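Putative oxidoreductase (Gluconobacter oxydans, PDB 3WJ7) probably acts as an oxidoreductase of the short-chain dehydrogenase/reductase family, with NAD-linked aldehyde oxidation a tentative assignment. Local coordinates at residues I241-E245 against Y319-R325; Y123-A129 against K158-E162; E245-L249 against L305-S309; A30-E34 against N52-N57. All coordinates share one frame; numbering follows the deposited sequence.

Contact 1. Residues I241-E245 against Y319-R325; sequences ILGGE and YAPRPAR
Two hydrogen bonds join Gly243 to Tyr319 and Glu245 to Ala324, and both donors stand above the plane of their acceptor rather than within it. Tyr319 OH donates to Gly243 O over 2.5 Å, lying 40° out of the carbonyl plane. Ala324 N reaches Glu245 OE1 at 2.8 Å on a nearly straight path, 45° above the carboxylate plane. Leu242 CD2 sits over the centre of one face of the Tyr319 ring, a CH-pi contact at 4.1 Å from the centroid, Pro321 CD lies over the opposite face toward the rim, and Gly243 O comes to the edge. Pro321 CB also packs on Gly244 CA at 3.9 Å. Glu245 sets its CG anti to the backbone N (chi1 -160°) and keeps the chain extended, which carries the carboxylate across to Ala324, where OE1 also lies 3.3 Å from Ala324 CB. Gly244 and Glu245 form a classic beta bulge opposite Ile217, in the strand 239-248 of the central sheet. Pro323 occupies the N-cap position and Ala324 opens helix 324-337. Arg322 NH1 forms a salt bridge with Asp222. Because Glu245 places a carboxylate at the amino end of that helix, the helix dipole and the Ala324 N-H would probably both stabilise its negative charge.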
# COMPACT_ATOMS: atom_id res chain seq x y z
N ILE A 241 20.60 -10.09 20.40
CA ILE A 241 21.12 -9.06 19.46
C ILE A 241 22.51 -9.48 18.95
O ILE A 241 23.36 -9.85 19.73
CB ILE A 241 21.23 -7.68 20.13
CG1 ILE A 241 19.84 -7.11 20.41
CG2 ILE A 241 22.00 -6.70 19.26
CD1 ILE A 241 19.75 -6.16 21.56
N LEU A 242 22.72 -9.43 17.64
CA LEU A 242 24.01 -9.75 17.10
C LEU A 242 24.57 -8.52 16.46
O LEU A 242 24.54 -8.38 15.26
CB LEU A 242 23.89 -10.89 16.09
CG LEU A 242 23.47 -12.30 16.58
CD1 LEU A 242 23.61 -13.32 15.44
CD2 LEU A 242 24.20 -12.81 17.88
N GLY A 243 25.08 -7.59 17.28
CA GLY A 243 25.63 -6.32 16.78
C GLY A 243 27.13 -6.39 16.68
O GLY A 243 27.73 -7.39 17.05
N GLY A 244 27.76 -5.32 16.19
CA GLY A 244 29.20 -5.13 16.35
C GLY A 244 29.50 -3.81 17.07
O GLY A 244 29.87 -3.81 18.26
N GLU A 245 29.30 -2.68 16.38
CA GLU A 245 29.75 -1.35 16.81
C GLU A 245 28.71 -0.28 16.52
O GLU A 245 28.14 -0.23 15.43
CB GLU A 245 31.02 -1.00 16.03
CG GLU A 245 31.88 0.09 16.64
CD GLU A 245 33.18 0.31 15.87
OE1 GLU A 245 33.95 -0.65 15.63
OE2 GLU A 245 33.43 1.48 15.48
N TYR A 319 29.75 -14.77 22.00
CA TYR A 319 29.78 -14.04 20.73
C TYR A 319 30.87 -12.98 20.74
O TYR A 319 30.93 -12.20 21.68
CB TYR A 319 28.42 -13.34 20.59
CG TYR A 319 28.25 -12.40 19.43
CD1 TYR A 319 28.43 -12.84 18.10
CD2 TYR A 319 27.88 -11.09 19.65
CE1 TYR A 319 28.25 -11.98 17.03
CE2 TYR A 319 27.69 -10.22 18.60
CZ TYR A 319 27.86 -10.67 17.30
OH TYR A 319 27.71 -9.80 16.30
N ALA A 320 31.71 -12.91 19.72
CA ALA A 320 32.87 -11.98 19.78
C ALA A 320 33.00 -11.20 18.48
O ALA A 320 33.84 -11.54 17.65
CB ALA A 320 34.18 -12.74 20.10
N PRO A 321 32.18 -10.17 18.30
CA PRO A 321 32.19 -9.43 17.02
C PRO A 321 33.52 -8.67 16.80
O PRO A 321 34.02 -8.06 17.72
CB PRO A 321 31.02 -8.43 17.17
CG PRO A 321 30.93 -8.23 18.64
CD PRO A 321 31.31 -9.53 19.30
N ARG A 322 34.10 -8.74 15.61
CA ARG A 322 35.30 -7.96 15.34
C ARG A 322 34.88 -6.51 15.13
O ARG A 322 33.69 -6.21 15.08
CB ARG A 322 36.17 -8.59 14.24
CG ARG A 322 35.70 -8.40 12.82
CD ARG A 322 35.01 -9.66 12.34
NE ARG A 322 35.68 -10.37 11.26
CZ ARG A 322 35.33 -11.60 10.89
NH1 ARG A 322 34.35 -12.24 11.54
NH2 ARG A 322 35.95 -12.19 9.88
N PRO A 323 35.82 -5.57 15.12
CA PRO A 323 35.29 -4.18 15.08
C PRO A 323 34.79 -3.76 13.69
O PRO A 323 35.04 -4.49 12.70
CB PRO A 323 36.49 -3.34 15.51
CG PRO A 323 37.70 -4.18 15.21
CD PRO A 323 37.28 -5.61 15.37
N ALA A 324 34.10 -2.62 13.61
CA ALA A 324 33.44 -2.17 12.37
C ALA A 324 34.43 -1.90 11.24
O ALA A 324 34.14 -2.13 10.07
CB ALA A 324 32.60 -0.93 12.61
N ARG A 325 35.61 -1.40 11.60
CA ARG A 325 36.63 -1.15 10.62
C ARG A 325 37.04 -2.42 9.89
O ARG A 325 37.37 -2.39 8.73
CB ARG A 325 37.81 -0.43 11.26
CG ARG A 325 39.15 -0.69 10.58
CD ARG A 325 40.23 0.22 11.12
NE ARG A 325 40.14 1.52 10.47
CZ ARG A 325 39.74 2.62 11.08
NH1 ARG A 325 39.41 2.57 12.36
NH2 ARG A 325 39.68 3.75 10.39

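Contact 2. Residues Y123-A129 against K158-E162; sequences YCSSVAA and KYRAE
Ser125 and Glu162 both swing their first side-chain atom anti to the backbone N (chi1 158° for Ser125 OG, 163° for Glu162 CG), and the Glu162 chain then runs on extended until its carboxylate meets the serine. Ser125 OG donates to Glu162 OE2 over 3.1 Å, approaching on the anti side and 34° out of the carboxylate plane. The same carboxylate borders Ala129, whose CB lies 3.8 Å from Glu162 OE2. Ala129 CB also rests 3.7 Å from Lys158 O on the helix backbone. Its carbonyl oxygen meets Tyr159, where Ala129 O lies in the ring plane at the edge, 3.7 Å from Tyr159 CD1. The fold explains this meeting: strand 120-124, a parallel strand of the Rossmann-type sheet, ends at Cys124, and the chain leaving it passes beside helix 153-172. Lys158 follows Tyr154 by four residues, the spacing of the YxxxK motif of short-chain dehydrogenases. Along that exit Ser126 closes an ST turn, its OG accepting from Ala128 N at 2.8 Å, and residues 127-129 form a short 3-10 segment. Ala128 CB then packs on Lys158 CB at 4.4 Å, beside the bend in the lysine chain. Further along the helix, Tyr123 OH abuts Ala161 CB at 3.6 Å, while the tyrosine ring meets that of His83. Arg160, on the side of the helix turned away, forms a salt bridge with Asp94 of a neighbouring subunit.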
# COMPACT_ATOMS: atom_id res chain seq x y z
N TYR A 123 15.54 -18.54 14.36
CA TYR A 123 14.88 -17.55 13.57
C TYR A 123 15.73 -16.29 13.47
O TYR A 123 16.10 -15.67 14.50
CB TYR A 123 13.53 -17.21 14.16
CG TYR A 123 12.88 -16.10 13.36
CD1 TYR A 123 12.67 -16.24 12.00
CD2 TYR A 123 12.57 -14.90 13.95
CE1 TYR A 123 12.10 -15.23 11.25
CE2 TYR A 123 12.00 -13.88 13.23
CZ TYR A 123 11.77 -14.06 11.88
OH TYR A 123 11.21 -13.07 11.17
N CYS A 124 16.04 -15.91 12.23
CA CYS A 124 16.79 -14.69 11.99
C CYS A 124 15.87 -13.54 11.91
O CYS A 124 15.03 -13.46 11.02
CB CYS A 124 17.65 -14.79 10.76
SG CYS A 124 18.98 -13.53 10.78
N SER A 125 15.98 -12.61 12.84
CA SER A 125 15.09 -11.46 12.84
C SER A 125 15.96 -10.25 12.71
O SER A 125 16.89 -10.29 11.94
CB SER A 125 14.30 -11.48 14.12
OG SER A 125 13.77 -10.24 14.47
N SER A 126 15.76 -9.17 13.44
CA SER A 126 16.65 -8.05 13.19
C SER A 126 16.48 -7.04 14.26
O SER A 126 15.43 -7.02 14.94
CB SER A 126 16.38 -7.44 11.82
OG SER A 126 16.71 -6.07 11.78
N VAL A 127 17.48 -6.17 14.45
CA VAL A 127 17.27 -5.07 15.38
C VAL A 127 16.08 -4.18 14.96
O VAL A 127 15.54 -3.44 15.81
CB VAL A 127 18.52 -4.21 15.63
CG1 VAL A 127 19.59 -5.03 16.30
CG2 VAL A 127 19.01 -3.55 14.33
N ALA A 128 15.65 -4.26 13.69
CA ALA A 128 14.52 -3.43 13.25
C ALA A 128 13.22 -3.82 13.95
O ALA A 128 12.32 -3.02 14.09
CB ALA A 128 14.38 -3.45 11.75
N ALA A 129 13.13 -5.05 14.41
CA ALA A 129 12.02 -5.49 15.25
C ALA A 129 12.07 -5.01 16.70
O ALA A 129 11.13 -5.28 17.47
CB ALA A 129 11.93 -7.02 15.23
N LYS A 158 9.37 -6.45 10.00
CA LYS A 158 10.23 -7.28 10.83
C LYS A 158 9.57 -7.42 12.19
O LYS A 158 9.58 -8.50 12.75
CB LYS A 158 11.66 -6.75 10.92
CG LYS A 158 12.43 -6.82 9.63
CD LYS A 158 12.68 -8.26 9.21
CE LYS A 158 13.36 -8.33 7.85
NZ LYS A 158 13.50 -9.73 7.33
N TYR A 159 8.93 -6.35 12.67
CA TYR A 159 8.27 -6.37 13.96
C TYR A 159 7.13 -7.40 13.95
O TYR A 159 7.13 -8.30 14.79
CB TYR A 159 7.76 -4.97 14.35
CG TYR A 159 6.90 -4.96 15.58
CD1 TYR A 159 7.48 -4.96 16.85
CD2 TYR A 159 5.51 -4.98 15.47
CE1 TYR A 159 6.70 -4.95 18.00
CE2 TYR A 159 4.70 -4.97 16.59
CZ TYR A 159 5.29 -4.95 17.86
OH TYR A 159 4.52 -4.98 19.00
N ARG A 160 6.20 -7.33 12.99
CA ARG A 160 5.10 -8.25 12.97
C ARG A 160 5.53 -9.70 12.89
O ARG A 160 4.97 -10.60 13.59
CB ARG A 160 4.12 -7.94 11.84
CG ARG A 160 3.38 -6.65 12.10
CD ARG A 160 2.15 -6.54 11.24
NE ARG A 160 1.36 -5.43 11.76
CZ ARG A 160 0.71 -4.56 10.98
NH1 ARG A 160 0.77 -4.66 9.66
NH2 ARG A 160 -0.01 -3.60 11.53
N ALA A 161 6.54 -9.95 12.05
CA ALA A 161 7.04 -11.32 11.88
C ALA A 161 7.64 -11.82 13.20
O ALA A 161 7.32 -12.95 13.67
CB ALA A 161 8.06 -11.40 10.75
N GLU A 162 8.46 -10.99 13.83
CA GLU A 162 9.02 -11.42 15.10
C GLU A 162 7.87 -11.69 16.09
O GLU A 162 7.93 -12.68 16.83
CB GLU A 162 10.05 -10.43 15.69
CG GLU A 162 10.29 -10.69 17.18
CD GLU A 162 11.44 -9.89 17.77
OE1 GLU A 162 11.21 -9.04 18.67
OE2 GLU A 162 12.59 -10.10 17.35

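Contact 3. Residues E245-L249 against L305-S309; sequences ENIML and LMFFS
Asn246 grips Phe308 with both ends of its amide: OD1 accepts from Phe308 N at 2.8 Å, and ND2 donates to Phe308 O at 3.0 Å. The two bonds differ in geometry. Phe308 N is tilted 27° from the carbonyl plane of Asn246, whereas ND2 stands 46° above the Phe308 carbonyl plane although Phe308 O lies close to the Asn246 amide plane. A chi1 of -69° sets CG beside the backbone N of Asn246 and turns the amide to Phe308. Asn246 CB lies over the centre of the Phe307 ring, a CH-pi contact 3.5 Å from the centroid. Leu305 CB covers the other face toward the rim, and Ile247 O lies at the ring edge. Met248 SD approaches Phe307 obliquely in a Met-aromatic contact, 4.0 Å from Phe307 CZ, while Met248 CE touches Leu305 CD2. With an alanine in place of Asn246, the Phe308 N-H and carbonyl are likely to lose these mates, and the loop to be less firmly fixed to the strand. Asn216 ND2 gives Asn246 OD1 a second donor, which helps to hold the amide in place. The touching parts run nearly antiparallel beside strand 214-219, and in the chain the loop links helix 296-302 to helix 311-317.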
# COMPACT_ATOMS: atom_id res chain seq x y z
N GLU A 245 29.30 -2.68 16.38
CA GLU A 245 29.75 -1.35 16.81
C GLU A 245 28.71 -0.28 16.52
O GLU A 245 28.14 -0.23 15.43
CB GLU A 245 31.02 -1.00 16.03
CG GLU A 245 31.88 0.09 16.64
CD GLU A 245 33.18 0.31 15.87
OE1 GLU A 245 33.95 -0.65 15.63
OE2 GLU A 245 33.43 1.48 15.48
N ASN A 246 28.48 0.57 17.50
CA ASN A 246 27.58 1.70 17.34
C ASN A 246 28.35 2.87 16.78
O ASN A 246 29.32 3.35 17.39
CB ASN A 246 26.89 2.05 18.67
CG ASN A 246 25.90 0.96 19.11
OD1 ASN A 246 24.95 0.58 18.37
ND2 ASN A 246 26.09 0.45 20.32
N ILE A 247 27.94 3.30 15.59
CA ILE A 247 28.71 4.27 14.85
C ILE A 247 27.81 5.30 14.15
O ILE A 247 26.71 4.99 13.72
CB ILE A 247 29.72 3.56 13.90
CG1 ILE A 247 30.86 4.53 13.48
CG2 ILE A 247 28.99 2.90 12.73
CD1 ILE A 247 31.86 4.03 12.45
N MET A 248 28.25 6.55 14.11
CA MET A 248 27.50 7.57 13.41
C MET A 248 27.84 7.42 11.93
O MET A 248 28.89 6.90 11.59
CB MET A 248 27.81 8.98 13.91
CG MET A 248 27.53 9.25 15.40
SD MET A 248 25.82 9.20 15.98
CE MET A 248 24.88 10.15 14.76
N LEU A 249 26.94 7.86 11.07
CA LEU A 249 27.08 7.63 9.65
C LEU A 249 28.28 8.45 9.12
O LEU A 249 29.04 7.99 8.26
CB LEU A 249 25.76 7.95 8.95
CG LEU A 249 25.44 7.43 7.55
CD1 LEU A 249 25.67 5.93 7.39
CD2 LEU A 249 24.01 7.77 7.16
N LEU A 305 18.76 7.34 17.66
CA LEU A 305 19.90 6.59 17.17
C LEU A 305 19.60 5.08 17.25
O LEU A 305 19.01 4.61 18.21
CB LEU A 305 21.16 6.93 17.96
CG LEU A 305 21.51 8.41 18.19
CD1 LEU A 305 22.82 8.56 18.96
CD2 LEU A 305 21.54 9.21 16.89
N MET A 306 20.00 4.34 16.22
CA MET A 306 19.82 2.91 16.20
C MET A 306 21.03 2.22 16.83
O MET A 306 21.86 1.59 16.16
CB MET A 306 19.58 2.44 14.77
CG MET A 306 18.24 2.89 14.22
SD MET A 306 17.72 1.73 12.95
CE MET A 306 17.12 0.22 13.81
N PHE A 307 21.13 2.36 18.14
CA PHE A 307 22.30 1.91 18.89
C PHE A 307 21.87 0.75 19.76
O PHE A 307 20.81 0.79 20.41
CB PHE A 307 22.83 3.08 19.69
CG PHE A 307 23.83 3.95 18.94
CD1 PHE A 307 24.02 3.83 17.55
CD2 PHE A 307 24.56 4.92 19.64
CE1 PHE A 307 24.94 4.64 16.88
CE2 PHE A 307 25.48 5.74 18.97
CZ PHE A 307 25.67 5.59 17.59
N PHE A 308 22.63 -0.34 19.71
CA PHE A 308 22.20 -1.57 20.39
C PHE A 308 23.37 -2.17 21.08
O PHE A 308 24.49 -2.03 20.61
CB PHE A 308 21.62 -2.59 19.39
CG PHE A 308 20.37 -2.12 18.74
CD1 PHE A 308 19.14 -2.36 19.35
CD2 PHE A 308 20.41 -1.40 17.57
CE1 PHE A 308 17.97 -1.87 18.77
CE2 PHE A 308 19.24 -0.92 16.97
CZ PHE A 308 18.02 -1.16 17.59
N SER A 309 23.11 -2.87 22.19
CA SER A 309 24.15 -3.59 22.93
C SER A 309 24.09 -5.04 22.55
O SER A 309 22.98 -5.57 22.40
CB SER A 309 23.86 -3.51 24.43
OG SER A 309 24.85 -4.20 25.19

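Contact 4. Residues A30-E34 against N52-N57; sequences ARVLE and NIAELN
Arg31 and Leu56 cross at about a right angle, with Arg31 CG 4.1 Å from Leu56 CD2, where helix 24-35 meets the loop leading to strand 59-62. This helix makes the crossover between the parallel strands 15-18 and 39-44, a beta-alpha-beta unit of the Rossmann fold. Leu56 is the wedge: its CD1 packs on Ala30 CB at 3.9 Å, and its side chain also touches Leu42 of strand 39-44. Glu34 slides past Leu56 in the opposite direction, bringing Glu34 OE1 to 4.0 Å from Leu56 CD2. It gets there by a bend at chi2 (87°), which folds the carboxylate back over the leucine and close to Asn57, with the carboxylate and amide planes 55° apart. A glycine in place of Glu34 takes the carboxylate away from Asn57 and would probably leave Leu56 CD2 less covered, with Arg31 its remaining neighbour in the helix segment. On the other flank Arg31 and Glu55 turn their flat groups almost perpendicular, at 80°. Glu55 OE1 lies at the guanidinium edge, near its plane, in a long salt bridge of 3.6 Å to Arg31 NE, so this pairing is probably loose. The stronger partner of Glu55 is Arg188, through the other oxygen, OE2. Asn52 meets the far end of the guanidinium, its CB lying in plane at the edge, 4.0 Å from Arg31 NH2.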
# COMPACT_ATOMS: atom_id res chain seq x y z
N ALA A 30 25.24 -20.26 5.98
CA ALA A 30 25.40 -21.59 5.42
C ALA A 30 26.86 -22.06 5.49
O ALA A 30 27.11 -23.17 5.94
CB ALA A 30 24.91 -21.64 3.98
N ARG A 31 27.80 -21.20 5.08
CA ARG A 31 29.23 -21.55 5.07
C ARG A 31 29.67 -21.97 6.47
O ARG A 31 30.34 -22.98 6.63
CB ARG A 31 30.12 -20.40 4.54
CG ARG A 31 30.06 -20.18 3.03
CD ARG A 31 30.74 -18.88 2.58
NE ARG A 31 29.95 -18.27 1.50
CZ ARG A 31 29.32 -17.08 1.54
NH1 ARG A 31 29.41 -16.26 2.58
NH2 ARG A 31 28.61 -16.68 0.49
N VAL A 32 29.26 -21.19 7.48
CA VAL A 32 29.65 -21.47 8.86
C VAL A 32 29.18 -22.87 9.31
O VAL A 32 29.95 -23.66 9.84
CB VAL A 32 29.19 -20.33 9.81
CG1 VAL A 32 29.19 -20.75 11.28
CG2 VAL A 32 30.05 -19.09 9.61
N LEU A 33 27.91 -23.16 9.08
CA LEU A 33 27.32 -24.45 9.36
C LEU A 33 28.06 -25.58 8.66
O LEU A 33 28.27 -26.66 9.24
CB LEU A 33 25.84 -24.47 8.91
CG LEU A 33 24.99 -23.50 9.70
CD1 LEU A 33 23.56 -23.55 9.21
CD2 LEU A 33 25.09 -23.76 11.20
N GLU A 34 28.42 -25.35 7.40
CA GLU A 34 29.18 -26.32 6.64
C GLU A 34 30.55 -26.62 7.28
O GLU A 34 30.92 -27.79 7.39
CB GLU A 34 29.37 -25.85 5.20
CG GLU A 34 30.00 -26.88 4.29
CD GLU A 34 28.98 -27.83 3.68
OE1 GLU A 34 27.87 -27.35 3.32
OE2 GLU A 34 29.30 -29.04 3.56
N ASN A 52 26.42 -17.90 -5.31
CA ASN A 52 27.28 -18.07 -4.12
C ASN A 52 26.87 -19.34 -3.34
O ASN A 52 27.03 -19.46 -2.11
CB ASN A 52 27.37 -16.79 -3.27
CG ASN A 52 26.01 -16.26 -2.84
OD1 ASN A 52 24.96 -16.79 -3.22
ND2 ASN A 52 26.02 -15.20 -2.04
N ILE A 53 26.35 -20.30 -4.11
CA ILE A 53 25.82 -21.56 -3.62
C ILE A 53 26.70 -22.73 -4.02
O ILE A 53 27.18 -23.43 -3.14
CB ILE A 53 24.39 -21.82 -4.15
CG1 ILE A 53 23.34 -21.27 -3.20
CG2 ILE A 53 24.12 -23.32 -4.35
CD1 ILE A 53 21.97 -21.82 -3.52
N ALA A 54 26.92 -22.95 -5.32
CA ALA A 54 27.54 -24.20 -5.80
C ALA A 54 28.76 -24.61 -4.97
O ALA A 54 29.04 -25.79 -4.82
CB ALA A 54 27.87 -24.12 -7.29
N GLU A 55 29.45 -23.61 -4.41
CA GLU A 55 30.44 -23.77 -3.33
C GLU A 55 30.12 -24.82 -2.26
O GLU A 55 31.01 -25.45 -1.72
CB GLU A 55 30.66 -22.44 -2.62
CG GLU A 55 32.06 -21.87 -2.76
CD GLU A 55 32.22 -20.58 -1.99
OE1 GLU A 55 31.52 -20.41 -0.96
OE2 GLU A 55 33.05 -19.75 -2.41
N LEU A 56 28.84 -24.97 -1.94
CA LEU A 56 28.41 -25.86 -0.86
C LEU A 56 27.90 -27.17 -1.43
O LEU A 56 27.01 -27.19 -2.28
CB LEU A 56 27.31 -25.20 -0.04
CG LEU A 56 27.50 -23.75 0.43
CD1 LEU A 56 26.15 -23.06 0.59
CD2 LEU A 56 28.30 -23.69 1.72
N ASN A 57 28.48 -28.28 -1.00
CA ASN A 57 27.87 -29.56 -1.29
C ASN A 57 26.63 -29.56 -0.42
O ASN A 57 26.72 -29.50 0.81
CB ASN A 57 28.82 -30.76 -1.03
CG ASN A 57 29.39 -30.80 0.38
OD1 ASN A 57 30.02 -29.85 0.85
ND2 ASN A 57 29.20 -31.92 1.06

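How the contacts relate
Contacts 1 and 3 are consecutive on strand 239-248, share Glu245 and have their centres about 11 Å apart; Ile241 CD1 of contact 1 packs 3.4 Å from Ser309 O of contact 3. Contact 2 reaches the same sheet and joins both through Val127, whose CB lies 3.6 Å from Phe308 CE2 and whose CG1 lies 4.2 Å from Ile241 CG2. It carries Lys158 of the YxxxK motif, by family the probable catalytic region, and the Lys158 side chain is about 5 Å from a bound mercury(II) ion. Contact 4 stands apart, touching none of the others, its centre about 22 Å from that of contact 1 and about 30 Å from that of contact 3, across the chain's centre from the latter.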